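Adhesion G-protein coupled receptor G6 (PDB 6V55) acts as an adhesion G-protein coupled receptor linked to myelination, with a large, glycosylated, calcium-binding extracellular region. Local coordinates at residues A[507-521]-A[543-557]. Numbering follows the deposited sequence.
Sequences ITSITVSQENAMDVA and KVMELVNIAKINATL. With NAG (2-acetamido-2-deoxy-beta-D-glucopyranose), chain G.
Lys543 reaches from helix 534-550 into the bend 507-510, where its NZ is gripped by two backbone carbonyls, while Leu547 and Leu557 pack against helix 517-527. These helices, followed by the strands that begin at 600-603 and by the GPS motif, are consistent with the helical subdomain A of a GAIN domain; segments 517-521 and 543-550 run nearly antiparallel. The lysine starts with CG anti to its N (chi1 -169°), then bends twice, at CB-CG and CG-CD, which brings NZ to Thr508 O at 2.6 Å, 49° above that carbonyl's plane. Ile510 O, with the donor tilted only modestly from its plane, accepts a second bond from Lys543 NZ at 2.5 Å. One turn along the helix, Glu546 OE2 adds a salt bridge, met on its syn side by Lys543 NZ (2.7 Å), probably balancing a charge that is largely buried. The methylenes serve too: CD lies against Val512 CG1, and the side chain of Ile510 crosses at about a right angle, CG2 resting on CE. A leucine at Lys543 would probably leave the carbonyls of Thr508 and Ile510 without their shared donor and Glu546 without its counter-charge, freeing the bend to shift. Val512 points its other methyl, CG2, at Ile550 CG2 (3.8 Å) along the more open side. Deeper in, Leu547 sets CD1 against Ala517 O and Ala521 CB, with CG facing Ala517 CB, and slides past Val520 in the opposite direction, CD1 to Val520 CG1 3.8 Å. Further on, Met518, bent at its CB-CG bond, lays SD on Leu557 CD1 (3.6 Å), with CE reaching Thr556 O. Gln514 turns back at the same bond to cross Lys552; its OE1, using a lone pair in the amide plane, receives Lys552 N at 2.6 Å, almost straight at 173°. The sugar near Gln514 NE2 hangs from Asn554, the N-cap of helix 555-568, whose ND2 is bonded to NAG C1 at 1.5 Å.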
# COMPACT_ATOMS: atom_id res chain seq x y z
N ILE A 507 -13.71 23.62 -8.09
CA ILE A 507 -12.63 24.61 -8.06
C ILE A 507 -13.19 26.03 -8.10
O ILE A 507 -12.80 26.89 -7.30
CB ILE A 507 -11.66 24.38 -9.25
CG1 ILE A 507 -10.95 23.04 -9.13
CG2 ILE A 507 -10.63 25.51 -9.37
CD1 ILE A 507 -10.21 22.66 -10.40
N THR A 508 -14.15 26.27 -9.00
CA THR A 508 -14.64 27.62 -9.22
C THR A 508 -15.68 28.06 -8.20
O THR A 508 -15.88 29.26 -8.02
CB THR A 508 -15.27 27.74 -10.61
OG1 THR A 508 -16.63 27.29 -10.54
CG2 THR A 508 -14.53 26.89 -11.59
N SER A 509 -16.37 27.12 -7.55
CA SER A 509 -17.59 27.51 -6.86
C SER A 509 -17.35 28.01 -5.44
O SER A 509 -18.29 28.50 -4.81
CB SER A 509 -18.57 26.34 -6.83
OG SER A 509 -18.18 25.40 -5.86
N ILE A 510 -16.13 27.91 -4.94
CA ILE A 510 -15.82 28.47 -3.63
C ILE A 510 -15.76 29.99 -3.76
O ILE A 510 -15.50 30.55 -4.83
CB ILE A 510 -14.53 27.86 -3.06
CG1 ILE A 510 -14.54 27.88 -1.53
CG2 ILE A 510 -13.25 28.53 -3.58
CD1 ILE A 510 -13.36 27.15 -0.91
N THR A 511 -16.09 30.67 -2.67
CA THR A 511 -16.12 32.12 -2.63
C THR A 511 -15.05 32.58 -1.66
O THR A 511 -15.08 32.21 -0.48
CB THR A 511 -17.51 32.62 -2.23
OG1 THR A 511 -17.99 31.82 -1.13
CG2 THR A 511 -18.48 32.47 -3.40
N VAL A 512 -14.07 33.33 -2.17
CA VAL A 512 -12.88 33.62 -1.39
C VAL A 512 -13.17 34.77 -0.43
O VAL A 512 -13.96 35.67 -0.73
CB VAL A 512 -11.69 33.93 -2.31
CG1 VAL A 512 -11.21 32.67 -2.98
CG2 VAL A 512 -12.08 34.93 -3.36
N SER A 513 -12.55 34.70 0.73
CA SER A 513 -12.63 35.74 1.74
C SER A 513 -11.20 36.05 2.13
O SER A 513 -10.29 35.37 1.69
CB SER A 513 -13.39 35.27 2.99
OG SER A 513 -12.65 34.25 3.67
N GLN A 514 -11.02 37.04 3.01
CA GLN A 514 -9.73 37.21 3.66
C GLN A 514 -9.41 36.02 4.58
O GLN A 514 -8.24 35.65 4.73
CB GLN A 514 -9.73 38.52 4.44
CG GLN A 514 -8.41 38.91 5.07
CD GLN A 514 -7.28 38.95 4.06
OE1 GLN A 514 -7.20 39.89 3.28
NE2 GLN A 514 -6.40 37.95 4.09
N GLU A 515 -10.43 35.38 5.16
CA GLU A 515 -10.18 34.33 6.13
C GLU A 515 -9.91 32.97 5.50
O GLU A 515 -9.16 32.18 6.07
CB GLU A 515 -11.34 34.24 7.12
CG GLU A 515 -11.12 35.13 8.36
CD GLU A 515 -11.26 36.62 8.05
OE1 GLU A 515 -12.19 36.98 7.27
OE2 GLU A 515 -10.46 37.42 8.59
N ASN A 516 -10.47 32.70 4.31
CA ASN A 516 -10.21 31.43 3.66
C ASN A 516 -9.20 31.53 2.51
O ASN A 516 -8.96 30.50 1.86
CB ASN A 516 -11.53 30.79 3.20
CG ASN A 516 -12.03 31.31 1.87
OD1 ASN A 516 -11.99 32.50 1.60
ND2 ASN A 516 -12.56 30.40 1.05
N ALA A 517 -8.59 32.71 2.27
CA ALA A 517 -7.68 32.90 1.12
C ALA A 517 -6.42 32.07 1.24
O ALA A 517 -5.94 31.52 0.24
CB ALA A 517 -7.28 34.37 0.98
N MET A 518 -5.86 31.97 2.45
CA MET A 518 -4.69 31.13 2.68
C MET A 518 -5.01 29.65 2.48
O MET A 518 -4.16 28.91 1.96
CB MET A 518 -4.15 31.37 4.09
CG MET A 518 -2.66 31.06 4.27
SD MET A 518 -1.69 31.56 2.84
CE MET A 518 -0.19 30.64 3.01
N ASP A 519 -6.23 29.22 2.81
CA ASP A 519 -6.60 27.82 2.67
C ASP A 519 -6.84 27.45 1.21
O ASP A 519 -6.41 26.38 0.76
CB ASP A 519 -7.83 27.51 3.51
CG ASP A 519 -8.02 26.02 3.77
OD1 ASP A 519 -7.23 25.45 4.58
OD2 ASP A 519 -8.95 25.43 3.15
N VAL A 520 -7.54 28.33 0.47
CA VAL A 520 -7.81 28.14 -0.96
C VAL A 520 -6.51 28.08 -1.76
O VAL A 520 -6.32 27.18 -2.59
CB VAL A 520 -8.73 29.27 -1.47
CG1 VAL A 520 -8.80 29.30 -2.99
CG2 VAL A 520 -10.08 29.13 -0.91
N ALA A 521 -5.59 29.03 -1.49
CA ALA A 521 -4.35 29.13 -2.25
C ALA A 521 -3.45 27.92 -2.03
O ALA A 521 -2.81 27.46 -2.98
CB ALA A 521 -3.62 30.41 -1.89
N LYS A 543 -9.72 31.54 -10.18
CA LYS A 543 -9.83 31.60 -8.72
C LYS A 543 -8.65 32.32 -8.05
O LYS A 543 -8.87 33.06 -7.08
CB LYS A 543 -9.98 30.19 -8.14
CG LYS A 543 -10.38 30.18 -6.67
CD LYS A 543 -11.66 30.98 -6.43
CE LYS A 543 -12.87 30.19 -6.95
NZ LYS A 543 -14.16 30.95 -6.96
N VAL A 544 -7.43 32.16 -8.58
CA VAL A 544 -6.27 32.91 -8.11
C VAL A 544 -6.45 34.41 -8.36
O VAL A 544 -6.11 35.23 -7.50
CB VAL A 544 -4.98 32.36 -8.77
CG1 VAL A 544 -3.79 33.31 -8.66
CG2 VAL A 544 -4.62 31.07 -8.13
N MET A 545 -7.09 34.78 -9.47
CA MET A 545 -7.39 36.19 -9.73
C MET A 545 -8.44 36.74 -8.76
O MET A 545 -8.32 37.88 -8.30
CB MET A 545 -7.86 36.38 -11.17
CG MET A 545 -8.18 37.83 -11.55
SD MET A 545 -6.79 38.96 -11.30
CE MET A 545 -6.27 38.92 -12.98
N GLU A 546 -9.44 35.93 -8.41
CA GLU A 546 -10.42 36.36 -7.41
C GLU A 546 -9.78 36.50 -6.04
O GLU A 546 -10.04 37.47 -5.31
CB GLU A 546 -11.58 35.37 -7.35
CG GLU A 546 -12.32 35.16 -8.67
CD GLU A 546 -13.36 34.04 -8.59
OE1 GLU A 546 -13.94 33.68 -9.64
OE2 GLU A 546 -13.58 33.51 -7.46
N LEU A 547 -8.87 35.57 -5.73
CA LEU A 547 -8.15 35.57 -4.48
C LEU A 547 -7.25 36.78 -4.35
O LEU A 547 -7.19 37.39 -3.29
CB LEU A 547 -7.33 34.29 -4.37
CG LEU A 547 -6.64 33.97 -3.06
CD1 LEU A 547 -6.86 32.52 -2.79
CD2 LEU A 547 -5.16 34.26 -3.12
N VAL A 548 -6.52 37.12 -5.41
CA VAL A 548 -5.56 38.23 -5.32
C VAL A 548 -6.32 39.55 -5.24
O VAL A 548 -5.91 40.47 -4.53
CB VAL A 548 -4.56 38.14 -6.49
CG1 VAL A 548 -3.72 39.40 -6.66
CG2 VAL A 548 -3.62 36.98 -6.27
N ASN A 549 -7.51 39.61 -5.83
CA ASN A 549 -8.32 40.82 -5.81
C ASN A 549 -8.95 41.09 -4.45
O ASN A 549 -8.88 42.23 -3.96
CB ASN A 549 -9.39 40.74 -6.87
CG ASN A 549 -8.95 41.38 -8.14
OD1 ASN A 549 -8.51 42.54 -8.12
ND2 ASN A 549 -8.99 40.64 -9.24
N ILE A 550 -9.55 40.09 -3.82
CA ILE A 550 -10.26 40.41 -2.59
C ILE A 550 -9.36 40.41 -1.35
O ILE A 550 -9.69 41.08 -0.37
CB ILE A 550 -11.49 39.49 -2.42
CG1 ILE A 550 -12.60 40.22 -1.65
CG2 ILE A 550 -11.14 38.18 -1.74
CD1 ILE A 550 -13.99 39.66 -1.88
N ALA A 551 -8.19 39.76 -1.39
CA ALA A 551 -7.43 39.55 -0.17
C ALA A 551 -6.34 40.60 -0.01
O ALA A 551 -5.87 41.20 -0.98
CB ALA A 551 -6.82 38.15 -0.13
N LYS A 552 -5.95 40.83 1.24
CA LYS A 552 -4.76 41.61 1.54
C LYS A 552 -3.58 40.65 1.56
O LYS A 552 -3.68 39.55 2.09
CB LYS A 552 -4.91 42.34 2.88
CG LYS A 552 -6.23 43.10 3.03
CD LYS A 552 -6.11 44.33 3.95
CE LYS A 552 -6.69 45.62 3.30
NZ LYS A 552 -5.89 46.18 2.15
N ILE A 553 -2.47 41.08 0.97
CA ILE A 553 -1.38 40.17 0.61
C ILE A 553 -0.15 40.46 1.47
O ILE A 553 0.43 41.54 1.37
CB ILE A 553 -1.02 40.29 -0.87
CG1 ILE A 553 -2.27 40.22 -1.76
CG2 ILE A 553 0.00 39.26 -1.21
CD1 ILE A 553 -2.93 38.91 -1.77
N ASN A 554 0.26 39.49 2.29
CA ASN A 554 1.59 39.48 2.87
C ASN A 554 2.41 38.39 2.18
O ASN A 554 1.97 37.79 1.18
CB ASN A 554 1.59 39.33 4.40
CG ASN A 554 0.57 38.34 4.92
OD1 ASN A 554 0.26 37.34 4.27
ND2 ASN A 554 0.03 38.63 6.12
N ALA A 555 3.62 38.15 2.72
CA ALA A 555 4.62 37.29 2.09
C ALA A 555 4.17 35.84 1.95
O ALA A 555 4.36 35.25 0.88
CB ALA A 555 5.91 37.32 2.90
N THR A 556 3.60 35.25 3.00
CA THR A 556 3.29 33.82 2.95
C THR A 556 2.11 33.54 2.03
O THR A 556 2.11 32.52 1.34
CB THR A 556 3.02 33.25 4.35
OG1 THR A 556 1.78 33.76 4.86
CG2 THR A 556 4.16 33.64 5.29
N LEU A 557 1.15 34.48 1.94
CA LEU A 557 0.09 34.35 0.94
C LEU A 557 0.63 34.52 -0.47
O LEU A 557 0.21 33.80 -1.39
CB LEU A 557 -1.04 35.35 1.22
CG LEU A 557 -2.27 35.27 0.30
CD1 LEU A 557 -2.82 33.86 0.26
CD2 LEU A 557 -3.35 36.21 0.77
C1 NAG G . -1.01 37.89 6.84
C2 NAG G . -0.60 37.43 8.26
C3 NAG G . -1.83 36.96 9.07
C4 NAG G . -2.96 37.97 9.03
C5 NAG G . -3.33 38.29 7.59
C6 NAG G . -4.40 39.36 7.47
C7 NAG G . 1.70 36.57 8.31
C8 NAG G . 2.57 35.35 8.24
N2 NAG G . 0.39 36.36 8.20
O3 NAG G . -1.45 36.74 10.43
O4 NAG G . -4.10 37.46 9.72
O5 NAG G . -2.17 38.80 6.91
O6 NAG G . -4.28 40.13 6.28
O7 NAG G . 2.17 37.70 8.47